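PDB 6JBX: fatty acid biosynthesis transcriptional regulator from Streptococcus pneumoniae, which probably acts as a MarR-family DNA-binding repressor of the fatty acid synthesis pathway, with acyl-ACP as co-repressor. Local coordinates for residues K44-I49 / R108-L113; Y86-R91 / H100-K105. One frame throughout, in Å; residues are numbered along the deposited sequence.

Contact 1 (K44-I49 / R108-L113)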
# COMPACT_ATOMS: atom_id res chain seq x y z
N LYS A 44 -9.44 -3.12 -3.89
CA LYS A 44 -9.97 -3.72 -2.65
C LYS A 44 -10.93 -4.87 -2.95
O LYS A 44 -10.87 -5.90 -2.26
CB LYS A 44 -10.68 -2.68 -1.78
CG LYS A 44 -9.74 -1.65 -1.19
CD LYS A 44 -8.63 -2.32 -0.46
CE LYS A 44 -7.74 -1.39 0.33
NZ LYS A 44 -6.42 -2.03 0.54
N GLU A 45 -11.74 -4.76 -3.99
CA GLU A 45 -12.59 -5.89 -4.36
C GLU A 45 -11.70 -7.03 -4.86
O GLU A 45 -12.01 -8.19 -4.61
CB GLU A 45 -13.62 -5.56 -5.46
CG GLU A 45 -14.71 -4.60 -5.00
CD GLU A 45 -15.55 -4.03 -6.14
OE1 GLU A 45 -16.81 -4.14 -6.06
OE2 GLU A 45 -14.96 -3.47 -7.12
N MET A 46 -10.63 -6.70 -5.57
CA MET A 46 -9.72 -7.74 -6.05
C MET A 46 -9.15 -8.51 -4.85
O MET A 46 -8.97 -9.71 -4.92
CB MET A 46 -8.60 -7.14 -6.90
CG MET A 46 -7.76 -8.14 -7.63
SD MET A 46 -8.60 -9.16 -8.88
CE MET A 46 -8.45 -10.73 -8.04
N HIS A 47 -8.97 -7.84 -3.70
CA HIS A 47 -8.46 -8.59 -2.54
C HIS A 47 -9.49 -9.62 -2.06
O HIS A 47 -9.12 -10.71 -1.71
CB HIS A 47 -8.06 -7.66 -1.38
CG HIS A 47 -6.86 -6.83 -1.70
ND1 HIS A 47 -6.65 -5.62 -1.08
CD2 HIS A 47 -5.86 -7.00 -2.60
CE1 HIS A 47 -5.55 -5.08 -1.57
NE2 HIS A 47 -5.05 -5.91 -2.52
N THR A 48 -10.77 -9.24 -2.01
CA THR A 48 -11.83 -10.16 -1.64
C THR A 48 -11.88 -11.31 -2.64
O THR A 48 -11.89 -12.47 -2.24
CB THR A 48 -13.18 -9.45 -1.50
OG1 THR A 48 -13.01 -8.42 -0.54
CG2 THR A 48 -14.29 -10.38 -1.07
N ILE A 49 -11.79 -11.01 -3.93
CA ILE A 49 -11.82 -12.06 -4.93
C ILE A 49 -10.67 -13.05 -4.69
O ILE A 49 -10.83 -14.27 -4.85
CB ILE A 49 -11.81 -11.48 -6.36
CG1 ILE A 49 -13.14 -10.78 -6.67
CG2 ILE A 49 -11.48 -12.55 -7.39
CD1 ILE A 49 -13.21 -10.19 -8.05
N ARG A 108 -13.05 -16.33 -11.51
CA ARG A 108 -11.83 -17.09 -11.78
C ARG A 108 -11.00 -16.38 -12.86
O ARG A 108 -9.75 -16.27 -12.72
CB ARG A 108 -12.16 -18.53 -12.17
CG ARG A 108 -12.71 -19.35 -11.01
CD ARG A 108 -12.82 -20.86 -11.23
NE ARG A 108 -13.70 -21.24 -12.33
CZ ARG A 108 -15.02 -21.39 -12.24
NH1 ARG A 108 -15.63 -21.24 -11.08
NH2 ARG A 108 -15.73 -21.65 -13.32
N LEU A 109 -11.68 -15.82 -13.87
CA LEU A 109 -10.96 -15.16 -14.98
C LEU A 109 -10.20 -13.94 -14.46
O LEU A 109 -9.06 -13.75 -14.80
CB LEU A 109 -11.93 -14.71 -16.08
CG LEU A 109 -12.25 -15.72 -17.18
CD1 LEU A 109 -12.99 -15.01 -18.32
CD2 LEU A 109 -10.99 -16.39 -17.72
N ILE A 110 -10.85 -13.08 -13.68
CA ILE A 110 -10.16 -11.92 -13.24
C ILE A 110 -9.11 -12.30 -12.17
O ILE A 110 -8.07 -11.65 -12.06
CB ILE A 110 -11.13 -10.81 -12.78
CG1 ILE A 110 -10.38 -9.48 -12.61
CG2 ILE A 110 -11.87 -11.22 -11.53
CD1 ILE A 110 -11.20 -8.33 -12.09
N HIS A 111 -9.36 -13.33 -11.36
CA HIS A 111 -8.39 -13.77 -10.36
C HIS A 111 -7.06 -14.11 -11.05
O HIS A 111 -6.00 -13.69 -10.61
CB HIS A 111 -8.96 -14.96 -9.58
CG HIS A 111 -8.06 -15.50 -8.52
ND1 HIS A 111 -7.49 -14.69 -7.56
CD2 HIS A 111 -7.62 -16.75 -8.29
CE1 HIS A 111 -6.75 -15.43 -6.76
NE2 HIS A 111 -6.82 -16.70 -7.18
N ARG A 112 -7.14 -14.87 -12.11
CA ARG A 112 -5.99 -15.19 -12.94
C ARG A 112 -5.23 -13.93 -13.37
O ARG A 112 -4.00 -13.82 -13.27
CB ARG A 112 -6.48 -15.96 -14.16
CG ARG A 112 -5.43 -16.09 -15.25
CD ARG A 112 -4.31 -17.03 -14.84
NE ARG A 112 -3.82 -17.80 -15.98
CZ ARG A 112 -2.70 -17.57 -16.64
NH1 ARG A 112 -1.92 -16.56 -16.28
NH2 ARG A 112 -2.34 -18.36 -17.65
N LEU A 113 -5.95 -12.95 -13.86
CA LEU A 113 -5.34 -11.74 -14.42
C LEU A 113 -4.54 -10.99 -13.34
O LEU A 113 -3.43 -10.44 -13.59
CB LEU A 113 -6.49 -10.89 -14.97
CG LEU A 113 -6.10 -9.52 -15.52
CD1 LEU A 113 -5.34 -9.69 -16.83
CD2 LEU A 113 -7.34 -8.67 -15.70

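Contact 2 (Y86-R91 / H100-K105). With nucleotides of chain D.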
# COMPACT_ATOMS: atom_id res chain seq x y z
N TYR A 86 -19.23 -11.91 -9.96
CA TYR A 86 -17.87 -12.49 -9.72
C TYR A 86 -17.88 -13.58 -8.66
O TYR A 86 -16.98 -14.41 -8.63
CB TYR A 86 -16.90 -11.38 -9.32
CG TYR A 86 -16.61 -10.44 -10.46
CD1 TYR A 86 -15.67 -10.74 -11.43
CD2 TYR A 86 -17.28 -9.23 -10.57
CE1 TYR A 86 -15.39 -9.87 -12.48
CE2 TYR A 86 -16.99 -8.33 -11.60
CZ TYR A 86 -16.08 -8.68 -12.59
OH TYR A 86 -15.79 -7.83 -13.63
N ILE A 87 -18.86 -13.59 -7.78
CA ILE A 87 -18.90 -14.59 -6.73
C ILE A 87 -20.32 -15.13 -6.55
O ILE A 87 -21.30 -14.51 -6.99
CB ILE A 87 -18.41 -13.99 -5.40
CG1 ILE A 87 -19.45 -12.99 -4.88
CG2 ILE A 87 -17.02 -13.38 -5.55
CD1 ILE A 87 -19.54 -12.91 -3.39
N GLU A 88 -20.42 -16.28 -5.87
CA GLU A 88 -21.71 -16.85 -5.47
C GLU A 88 -21.67 -17.20 -3.99
O GLU A 88 -20.64 -17.68 -3.48
CB GLU A 88 -22.04 -18.11 -6.27
CG GLU A 88 -22.48 -17.79 -7.69
CD GLU A 88 -23.48 -18.74 -8.36
OE1 GLU A 88 -23.95 -19.69 -7.67
OE2 GLU A 88 -23.77 -18.52 -9.57
N ARG A 89 -22.77 -16.90 -3.32
CA ARG A 89 -22.99 -17.26 -1.92
C ARG A 89 -23.78 -18.57 -1.87
O ARG A 89 -24.78 -18.69 -2.57
CB ARG A 89 -23.82 -16.21 -1.20
CG ARG A 89 -23.10 -14.94 -0.79
CD ARG A 89 -24.13 -14.09 -0.04
NE ARG A 89 -23.53 -13.00 0.70
CZ ARG A 89 -23.52 -11.73 0.31
NH1 ARG A 89 -23.96 -11.40 -0.90
NH2 ARG A 89 -23.12 -10.80 1.17
N VAL A 90 -23.38 -19.50 -1.00
CA VAL A 90 -24.08 -20.80 -0.84
C VAL A 90 -24.33 -21.06 0.65
O VAL A 90 -23.35 -21.13 1.44
CB VAL A 90 -23.24 -21.93 -1.47
CG1 VAL A 90 -23.73 -23.31 -1.06
CG2 VAL A 90 -23.20 -21.79 -2.99
N ARG A 91 -25.61 -21.21 1.02
CA ARG A 91 -25.99 -21.50 2.43
C ARG A 91 -25.48 -22.90 2.79
O ARG A 91 -25.61 -23.84 2.00
CB ARG A 91 -27.51 -21.39 2.65
CG ARG A 91 -28.03 -19.97 2.88
CD ARG A 91 -27.79 -19.45 4.29
NE ARG A 91 -27.82 -17.99 4.40
CZ ARG A 91 -27.55 -17.31 5.53
NH1 ARG A 91 -27.28 -17.97 6.63
NH2 ARG A 91 -27.55 -15.98 5.55
N HIS A 100 -21.06 -20.19 2.43
CA HIS A 100 -19.85 -20.59 1.73
C HIS A 100 -19.73 -19.78 0.44
O HIS A 100 -20.70 -19.64 -0.30
CB HIS A 100 -19.87 -22.10 1.43
CG HIS A 100 -19.88 -22.97 2.65
ND1 HIS A 100 -18.84 -22.99 3.57
CD2 HIS A 100 -20.79 -23.86 3.10
CE1 HIS A 100 -19.11 -23.85 4.52
NE2 HIS A 100 -20.30 -24.40 4.25
N LEU A 101 -18.54 -19.25 0.19
CA LEU A 101 -18.35 -18.36 -0.97
C LEU A 101 -17.49 -19.08 -2.01
O LEU A 101 -16.54 -19.75 -1.66
CB LEU A 101 -17.63 -17.09 -0.53
CG LEU A 101 -18.27 -16.31 0.60
CD1 LEU A 101 -17.26 -15.34 1.18
CD2 LEU A 101 -19.53 -15.60 0.13
N HIS A 102 -17.78 -18.84 -3.27
CA HIS A 102 -16.89 -19.34 -4.34
C HIS A 102 -16.99 -18.43 -5.56
O HIS A 102 -18.00 -17.67 -5.75
CB HIS A 102 -17.20 -20.80 -4.67
CG HIS A 102 -18.53 -21.03 -5.31
ND1 HIS A 102 -18.74 -20.89 -6.67
CD2 HIS A 102 -19.71 -21.44 -4.78
CE1 HIS A 102 -20.00 -21.18 -6.95
NE2 HIS A 102 -20.61 -21.53 -5.81
N LEU A 103 -15.95 -18.50 -6.38
CA LEU A 103 -15.84 -17.62 -7.53
C LEU A 103 -16.72 -18.18 -8.65
O LEU A 103 -16.69 -19.36 -8.91
CB LEU A 103 -14.39 -17.52 -8.00
CG LEU A 103 -13.38 -16.84 -7.07
CD1 LEU A 103 -12.09 -16.58 -7.81
CD2 LEU A 103 -13.91 -15.55 -6.48
N THR A 104 -17.40 -17.28 -9.35
CA THR A 104 -18.01 -17.63 -10.63
C THR A 104 -16.89 -17.84 -11.65
O THR A 104 -15.70 -17.68 -11.36
CB THR A 104 -18.98 -16.54 -11.10
OG1 THR A 104 -18.28 -15.33 -11.45
CG2 THR A 104 -20.06 -16.23 -10.09
N LYS A 105 -17.26 -18.18 -12.87
CA LYS A 105 -16.28 -18.31 -13.93
C LYS A 105 -15.64 -16.95 -14.17
O LYS A 105 -14.47 -16.87 -14.47
CB LYS A 105 -16.92 -18.82 -15.23
CG LYS A 105 -15.93 -19.00 -16.38
CD LYS A 105 -14.62 -19.70 -15.96
CE LYS A 105 -13.35 -19.07 -16.52
NZ LYS A 105 -12.11 -19.64 -15.91
P DT D 6 -24.16 -12.38 4.34
OP1 DT D 6 -24.80 -12.94 3.15
OP2 DT D 6 -22.80 -11.79 4.34
O5' DT D 6 -25.18 -11.30 4.91
C5' DT D 6 -26.54 -11.66 5.13
C4' DT D 6 -27.21 -10.48 5.78
O4' DT D 6 -26.58 -10.21 7.04
C3' DT D 6 -27.09 -9.18 4.98
O3' DT D 6 -28.37 -8.92 4.45
C2' DT D 6 -26.71 -8.13 6.01
C1' DT D 6 -26.86 -8.87 7.34
N1 DT D 6 -25.92 -8.45 8.37
C2 DT D 6 -26.39 -7.66 9.38
O2 DT D 6 -27.55 -7.28 9.45
N3 DT D 6 -25.46 -7.32 10.33
C4 DT D 6 -24.13 -7.69 10.35
O4 DT D 6 -23.41 -7.30 11.26
C5 DT D 6 -23.70 -8.49 9.24
C7 DT D 6 -22.27 -8.92 9.18
C6 DT D 6 -24.60 -8.84 8.32

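Contact 1 (K44-I49 / R108-L113)
Met-46 and Ile-49, one turn apart on helix 43-54, press against Ile-110 and His-111 of helix 105-125. The local axes cross steeply, at -109° and 10.2 Å apart, so the overlap is small and the gap is bridged by the four buried side chains that meet between the two segments. Met-46 starts with CG anti to its backbone N (chi1 -169°), then bends at chi2 and chi3. Its side chain slides past that of Ile-110, with SD 4.1 Å from Ile-110 CG1, and its methyl drops onto the other helix, with CE 3.8 Å from His-111 CA. That CE also lies at the rim of the imidazole, close to the ring plane, 4.1 Å from His-111 ND1. Ile-49 meets the same pair of residues with its two branches. Its side chain crosses that of Ile-110 at about a right angle, with CD1 3.9 Å from Ile-110 CG2, and slides past that of His-111, with CG2 4.1 Å from His-111 CB. No hydrogen bond joins the two segments; the contact is made by van der Waals packing. Ile-110 is further enclosed by Phe-38, Ile-41 and Tyr-86, and Leu-103 of the neighbouring strand touches both Ile-49 and His-111. Turned from helix 43-54, Arg-108 and Arg-112 are exposed, as is Leu-109, though Arg-108 still touches Leu-103. Such packing of a helix of the DNA-binding domain against the long helix that follows the hairpin belongs to the winged helix-turn-helix fold of MarR regulators.

Contact 2 (Y86-R91 / H100-K105)
Glu-88 and His-102 form a hydrogen-bonded antiparallel pair, as do Val-90 and His-100, and these two pairs carry the backbone ladder. Glu-88 N reaches His-102 O at 2.8 Å with the carbonyl pointing almost straight at it, and His-102 N returns the bond to Glu-88 O. Val-90 and His-100 repeat the exchange; here His-100 N to Val-90 O is 2.7 Å and nearly linear at 174°. Beyond the strand ends Thr-104 N bonds to Tyr-86 O, approaching from above the carbonyl plane, 52° out of it. Thr-104 also starts the next helix as its N-cap: OG1 caps the backbone N of Gly-107 and is also hydrogen-bonded to Gly-85 O.

Packing differs between the faces. On one, Glu-88 CB sits over the His-102 ring, 4.0 Å from its centroid, in a CH-pi contact, while Val-90 CG2 meets the ring at its edge, 3.8 Å from NE2 of His-102. A weak bond from His-102 ND1 to Leu-103 O helps set the rotation of this imidazole. On the other face Leu-101 CD2 lies 3.7 Å from Arg-89 CG, the two chains side by side and pointing the same way.

The direct polar contact with DT6 of chain D is made by Arg-89, extended from CG to NE. Its NE comes 2.8 Å from OP1 of DT6, and its NH2 gives a weak bond to OP2 of that phosphate; Arg-91 packs on a phosphate too. NH1 of Arg-89 forms a salt bridge with Glu-82, which would steady the guanidinium. The ladder fixes the strand, and Leu-101 flanks the aliphatic part of Arg-89, whose guanidinium meets the phosphate, consistent with DNA-backbone recognition by the wing of a MarR-type domain.

In the fold
Contact 2 is nested within the chain loop closed by contact 1, and their centres lie about 13 Å apart. The hairpin of contact 2 runs straight into helix 105-125, and both strands touch contact 1 at the open end of the hairpin: Leu-103 CD2 lies 3.7 Å from Ile-49 O, and Tyr-86 CD1, just before strand 87-91, lies 3.8 Å from Ile-110 CG2. Arg-89 of contact 2 meets the DNA phosphate, whereas contact 1 forms the hydrophobic base behind the hairpin, with Lys-44 and Glu-45 packing on a phosphate at its edge. The tridecane pocket, lined by Ile-14, Leu-18 and Leu-144, is a separate site: the side chain of Met-46 is about 11 Å from a bound tridecane.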